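Local coordinates for phosphodiesterase (Candida albicans, PDB 6CPU), which belongs to the HD-type cyclic nucleotide phosphodiesterase family, whose largely helical domain here carries a zinc ion and a magnesium ion, at residues Asn358-Lys363 and Ala485-Leu490; Ile362-Pro367 and Val493-Ile498. All blocks are in the same frame, centred on the assembly; numbering follows the deposited sequence.

In the fold
Both interactions join the same two helices of the family's helical domain, the short helix 358-363 and the long helix 470-495, separated in sequence by more than 120 mostly helical residues. Interaction 1 comes first on both partners and is buried; interaction 2 follows toward their C-terminal ends and lies at the surface. Their centres are 7 Å apart. Phe360 of interaction 1 stacks with Phe364 of interaction 2 and also packs on Ile494, which makes the two contacts one continuous apolar seam. The seam thus carries the pairing of the helices from a buried contact to the exposed turns that end both of them.

Interaction 1 of 2, residues Asn358-Lys363 and Ala485-Leu490; sequences NDFMIK and AEVELL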
loop_
_atom_site.group_PDB
_atom_site.type_symbol
_atom_site.label_atom_id
_atom_site.label_comp_id
_atom_site.label_asym_id
_atom_site.label_seq_id
_atom_site.Cartn_x
_atom_site.Cartn_y
_atom_site.Cartn_z
ATOM N N ASN A 358 2.069 5.434 -15.108
ATOM C CA ASN A 358 1.821 4.710 -16.361
ATOM C C ASN A 358 2.510 5.396 -17.537
ATOM O O ASN A 358 3.161 4.741 -18.351
ATOM C CB ASN A 358 0.321 4.508 -16.634
ATOM C CG ASN A 358 -0.293 3.396 -15.793
ATOM O OD1 ASN A 358 0.407 2.522 -15.300
ATOM N ND2 ASN A 358 -1.605 3.428 -15.630
ATOM N N ASP A 359 2.418 6.724 -17.607
ATOM C CA ASP A 359 3.057 7.462 -18.689
ATOM C C ASP A 359 4.555 7.185 -18.789
ATOM O O ASP A 359 5.073 6.981 -19.887
ATOM C CB ASP A 359 2.793 8.971 -18.551
ATOM C CG ASP A 359 1.351 9.339 -18.867
ATOM O OD1 ASP A 359 0.707 8.607 -19.658
ATOM O OD2 ASP A 359 0.855 10.359 -18.327
ATOM N N PHE A 360 5.246 7.151 -17.652
ATOM C CA PHE A 360 6.673 6.891 -17.649
ATOM C C PHE A 360 6.973 5.461 -18.117
ATOM O O PHE A 360 7.864 5.248 -18.929
ATOM C CB PHE A 360 7.260 7.106 -16.250
ATOM C CG PHE A 360 8.620 6.535 -16.081
ATOM C CD1 PHE A 360 9.741 7.263 -16.435
ATOM C CD2 PHE A 360 8.790 5.225 -15.606
ATOM C CE1 PHE A 360 10.997 6.718 -16.294
ATOM C CE2 PHE A 360 10.049 4.683 -15.467
ATOM C CZ PHE A 360 11.155 5.430 -15.812
ATOM N N MET A 361 6.236 4.490 -17.564
ATOM C CA MET A 361 6.470 3.083 -17.909
ATOM C C MET A 361 6.243 2.856 -19.412
ATOM O O MET A 361 7.013 2.121 -20.058
ATOM C CB MET A 361 5.565 2.162 -17.090
ATOM C CG MET A 361 5.705 2.296 -15.576
ATOM S SD MET A 361 7.289 1.755 -14.963
ATOM C CE MET A 361 7.000 -0.019 -14.923
ATOM N N ILE A 362 5.219 3.505 -19.965
ATOM C CA ILE A 362 4.908 3.396 -21.399
ATOM C C ILE A 362 6.005 4.062 -22.236
ATOM O O ILE A 362 6.584 3.452 -23.142
ATOM C CB ILE A 362 3.531 4.008 -21.710
ATOM C CG1 ILE A 362 2.417 3.162 -21.090
ATOM C CG2 ILE A 362 3.307 4.138 -23.217
ATOM C CD1 ILE A 362 1.086 3.875 -20.958
ATOM N N LYS A 363 6.317 5.312 -21.922
ATOM C CA LYS A 363 7.225 6.079 -22.782
ATOM C C LYS A 363 8.646 5.522 -22.783
ATOM O O LYS A 363 9.335 5.607 -23.797
ATOM C CB LYS A 363 7.200 7.564 -22.398
ATOM C CG LYS A 363 5.832 8.217 -22.590
ATOM C CD LYS A 363 5.446 8.409 -24.056
ATOM C CE LYS A 363 4.087 9.094 -24.177
ATOM N NZ LYS A 363 3.713 9.413 -25.585
ATOM N N ALA A 485 9.083 14.811 -8.756
ATOM C CA ALA A 485 10.463 15.270 -8.989
ATOM C C ALA A 485 11.455 14.116 -9.139
ATOM O O ALA A 485 12.400 14.199 -9.916
ATOM C CB ALA A 485 10.916 16.199 -7.864
ATOM N N GLU A 486 11.246 13.040 -8.375
ATOM C CA GLU A 486 12.070 11.842 -8.528
ATOM C C GLU A 486 11.876 11.208 -9.909
ATOM O O GLU A 486 12.843 10.767 -10.525
ATOM C CB GLU A 486 11.771 10.830 -7.415
ATOM C CG GLU A 486 12.208 11.287 -6.017
ATOM C CD GLU A 486 12.025 10.197 -4.955
ATOM O OE1 GLU A 486 11.503 9.120 -5.328
ATOM O OE2 GLU A 486 12.414 10.404 -3.775
ATOM N N VAL A 487 10.641 11.162 -10.393
ATOM C CA VAL A 487 10.384 10.611 -11.729
ATOM C C VAL A 487 11.079 11.466 -12.803
ATOM O O VAL A 487 11.691 10.937 -13.736
ATOM C CB VAL A 487 8.877 10.465 -12.016
ATOM C CG1 VAL A 487 8.631 9.996 -13.444
ATOM C CG2 VAL A 487 8.257 9.461 -11.045
ATOM N N GLU A 488 11.036 12.789 -12.641
ATOM C CA GLU A 488 11.754 13.679 -13.567
ATOM C C GLU A 488 13.260 13.420 -13.545
ATOM O O GLU A 488 13.907 13.431 -14.585
ATOM C CB GLU A 488 11.447 15.151 -13.245
ATOM C CG GLU A 488 10.032 15.572 -13.583
ATOM C CD GLU A 488 9.684 15.353 -15.043
ATOM O OE1 GLU A 488 10.539 15.658 -15.899
ATOM O OE2 GLU A 488 8.569 14.864 -15.346
ATOM N N LEU A 489 13.818 13.150 -12.368
ATOM C CA LEU A 489 15.241 12.888 -12.239
ATOM C C LEU A 489 15.607 11.528 -12.869
ATOM O O LEU A 489 16.641 11.393 -13.512
ATOM C CB LEU A 489 15.629 12.944 -10.765
ATOM C CG LEU A 489 17.070 13.110 -10.337
ATOM C CD1 LEU A 489 17.753 14.276 -11.052
ATOM C CD2 LEU A 489 17.084 13.334 -8.829
ATOM N N LEU A 490 14.750 10.526 -12.685
ATOM C CA LEU A 490 14.974 9.224 -13.321
ATOM C C LEU A 490 14.966 9.327 -14.848
ATOM O O LEU A 490 15.832 8.771 -15.501
ATOM C CB LEU A 490 13.913 8.237 -12.867
ATOM C CG LEU A 490 13.999 6.846 -13.498
ATOM C CD1 LEU A 490 15.358 6.217 -13.294
ATOM C CD2 LEU A 490 12.881 5.988 -12.911
#
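In this helix-to-helix contact of the phosphodiesterase domain, Phe360 of the short helix 358-363 packs against Val487 and Leu490, which stand one turn apart on the long helix 470-495. The backbones come closest between the CA atoms of Phe360 and Val487, 7.9 Å apart, and the Phe360 ring lies between the two backbones. With CG anti to the backbone N (chi1 165°), the ring extends outward from its own helix, its far end directed at Leu490. There Phe360 CZ lies 3.4 Å from Leu490 CD2, a tight carbon-carbon approach. The same methyl is also near both atoms flanking the ring tip, CE2 and CE1, with Phe360 CE1 at 3.9 Å from Leu490 CD2. Leu490 thus meets the far end of the ring with one branch, CD2, backed by CG, which is 3.9 Å from Phe360 CZ; the two side chains cross at about a right angle. Val487 meets a different part of the ring more loosely, its CG1 methyl 4.2 Å from Phe360 CD1. Both aliphatic groups approach the ring at a slant. All three residues are buried and the contact is wholly apolar. A backbone bond keeps helix 470-495 regular here, Leu490 N lying 2.9 Å from Glu486 O. The magnesium ion is about 13 Å from the Val487 side chain, so the contact is not part of the metal site. Farther along helix 470-495, Lys491 and Ile494 also touch the Phe360 ring. Helix 127-135 lies against the other partner, where Leu490 packs on its Ile128 and Val131 and Glu486 forms a salt bridge with Arg127, while Leu378 and Glu379 of helix 377-394 hold the side chain of Asn358.

Interaction 2 of 2, residues Ile362-Pro367 and Val493-Ile498; sequences IKFSAP and VIKKDI
Ala366 N bonds to Met361 O, a backbone link that helps close helix 358-363 just where Phe364 turns its ring toward Ile494 and Lys495. A second bond, from Ser365 N to Ile362 O at 3.1 Å, completes a Schellman motif, with Ser365 as its positive-phi residue (phi 58°). Phe364, the first residue to leave helical geometry, carries CG beside its backbone N (chi1 -69°), which sends the ring across to the end of helix 470-495. The CD1-CE1 part of the ring meets Ile494 at a slant: Phe364 CD1 is 3.8 Å from Ile494 CG2 and 4.0 Å from Ile494 CD1, so both branches of the isoleucine take part. The neighbouring ring atom, Phe364 CE1, lies 4.1 Å from Ile494 CB. Helix 470-495 also ends in a Schellman motif, with Lys496 at positive phi and Lys496 N bonded to Val493 O at 3.1 Å, so the contact pairs two helix ends that finish in the same way. Lys495, next to Ile494, is extended beyond CG. The Lys495 and Phe364 side chains cross at about a right angle, the methylene Lys495 CE coming 3.9 Å from Phe364 CZ, again with a slanted approach to the ring. Phe364 further stacks with Phe360 and touches Lys491 of helix 470-495. Lys496 forms a cation-pi contact with Phe140, and Ala366 takes the N-cap position of the next helix, 367-371.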
loop_
_atom_site.group_PDB
_atom_site.type_symbol
_atom_site.label_atom_id
_atom_site.label_comp_id
_atom_site.label_asym_id
_atom_site.label_seq_id
_atom_site.Cartn_x
_atom_site.Cartn_y
_atom_site.Cartn_z
ATOM N N ILE A 362 5.219 3.505 -19.965
ATOM C CA ILE A 362 4.908 3.396 -21.399
ATOM C C ILE A 362 6.005 4.062 -22.236
ATOM O O ILE A 362 6.584 3.452 -23.142
ATOM C CB ILE A 362 3.531 4.008 -21.710
ATOM C CG1 ILE A 362 2.417 3.162 -21.090
ATOM C CG2 ILE A 362 3.307 4.138 -23.217
ATOM C CD1 ILE A 362 1.086 3.875 -20.958
ATOM N N LYS A 363 6.317 5.312 -21.922
ATOM C CA LYS A 363 7.225 6.079 -22.782
ATOM C C LYS A 363 8.646 5.522 -22.783
ATOM O O LYS A 363 9.335 5.607 -23.797
ATOM C CB LYS A 363 7.200 7.564 -22.398
ATOM C CG LYS A 363 5.832 8.217 -22.590
ATOM C CD LYS A 363 5.446 8.409 -24.056
ATOM C CE LYS A 363 4.087 9.094 -24.177
ATOM N NZ LYS A 363 3.713 9.413 -25.585
ATOM N N PHE A 364 9.081 4.926 -21.669
ATOM C CA PHE A 364 10.406 4.343 -21.576
ATOM C C PHE A 364 10.433 2.818 -21.786
ATOM O O PHE A 364 11.463 2.186 -21.580
ATOM C CB PHE A 364 11.066 4.752 -20.256
ATOM C CG PHE A 364 11.413 6.212 -20.216
ATOM C CD1 PHE A 364 12.694 6.642 -20.536
ATOM C CD2 PHE A 364 10.427 7.159 -19.967
ATOM C CE1 PHE A 364 13.003 7.997 -20.534
ATOM C CE2 PHE A 364 10.724 8.516 -19.981
ATOM C CZ PHE A 364 12.012 8.928 -20.265
ATOM N N SER A 365 9.317 2.253 -22.234
ATOM C CA SER A 365 9.260 0.832 -22.647
ATOM C C SER A 365 9.689 -0.097 -21.505
ATOM O O SER A 365 10.434 -1.054 -21.708
ATOM C CB SER A 365 10.124 0.594 -23.897
ATOM O OG SER A 365 9.634 1.326 -25.011
ATOM N N ALA A 366 9.184 0.177 -20.311
ATOM C CA ALA A 366 9.459 -0.659 -19.162
ATOM C C ALA A 366 8.896 -2.065 -19.427
ATOM O O ALA A 366 7.827 -2.194 -20.025
ATOM C CB ALA A 366 8.813 -0.078 -17.917
ATOM N N PRO A 367 9.620 -3.109 -19.002
ATOM C CA PRO A 367 9.141 -4.471 -19.215
ATOM C C PRO A 367 7.672 -4.691 -18.876
ATOM O O PRO A 367 6.949 -5.299 -19.670
ATOM C CB PRO A 367 10.093 -5.280 -18.339
ATOM C CG PRO A 367 11.411 -4.577 -18.609
ATOM C CD PRO A 367 11.035 -3.118 -18.576
ATOM N N VAL A 493 18.240 10.795 -15.940
ATOM C CA VAL A 493 19.310 9.803 -15.870
ATOM C C VAL A 493 19.254 8.890 -17.098
ATOM O O VAL A 493 20.274 8.613 -17.719
ATOM C CB VAL A 493 19.212 8.924 -14.587
ATOM C CG1 VAL A 493 20.163 7.736 -14.663
ATOM C CG2 VAL A 493 19.479 9.738 -13.341
ATOM N N ILE A 494 18.068 8.384 -17.426
ATOM C CA ILE A 494 17.947 7.481 -18.573
ATOM C C ILE A 494 18.329 8.195 -19.879
ATOM O O ILE A 494 19.047 7.638 -20.715
ATOM C CB ILE A 494 16.539 6.891 -18.693
ATOM C CG1 ILE A 494 16.250 6.008 -17.462
ATOM C CG2 ILE A 494 16.422 6.079 -19.981
ATOM C CD1 ILE A 494 14.776 5.790 -17.217
ATOM N N LYS A 495 17.851 9.422 -20.035
ATOM C CA LYS A 495 18.141 10.231 -21.235
ATOM C C LYS A 495 19.573 10.746 -21.274
ATOM O O LYS A 495 19.990 11.346 -22.271
ATOM C CB LYS A 495 17.197 11.419 -21.314
ATOM C CG LYS A 495 15.757 11.083 -21.644
ATOM C CD LYS A 495 14.891 12.318 -21.449
ATOM C CE LYS A 495 13.480 12.105 -21.954
ATOM N NZ LYS A 495 12.511 13.055 -21.329
ATOM N N LYS A 496 20.313 10.528 -20.188
ATOM C CA LYS A 496 21.695 10.949 -20.056
ATOM C C LYS A 496 21.798 12.482 -20.022
ATOM O O LYS A 496 22.781 13.050 -20.494
ATOM C CB LYS A 496 22.578 10.343 -21.162
ATOM C CG LYS A 496 22.591 8.821 -21.189
ATOM C CD LYS A 496 23.434 8.300 -22.348
ATOM C CE LYS A 496 23.925 6.872 -22.117
ATOM N NZ LYS A 496 22.893 5.968 -21.535
ATOM N N ASP A 497 20.777 13.128 -19.457
ATOM C CA ASP A 497 20.744 14.585 -19.293
ATOM C C ASP A 497 21.287 15.028 -17.931
ATOM O O ASP A 497 21.338 16.226 -17.656
ATOM C CB ASP A 497 19.318 15.123 -19.447
ATOM C CG ASP A 497 18.778 14.987 -20.852
ATOM O OD1 ASP A 497 19.566 14.834 -21.807
ATOM O OD2 ASP A 497 17.543 15.040 -21.006
ATOM N N ILE A 498 21.673 14.076 -17.078
ATOM C CA ILE A 498 22.226 14.390 -15.767
ATOM C C ILE A 498 23.080 13.233 -15.255
ATOM O O ILE A 498 22.772 12.055 -15.507
ATOM C CB ILE A 498 21.112 14.728 -14.756
ATOM C CG1 ILE A 498 21.702 15.356 -13.491
ATOM C CG2 ILE A 498 20.287 13.488 -14.408
ATOM C CD1 ILE A 498 20.663 16.036 -12.627
#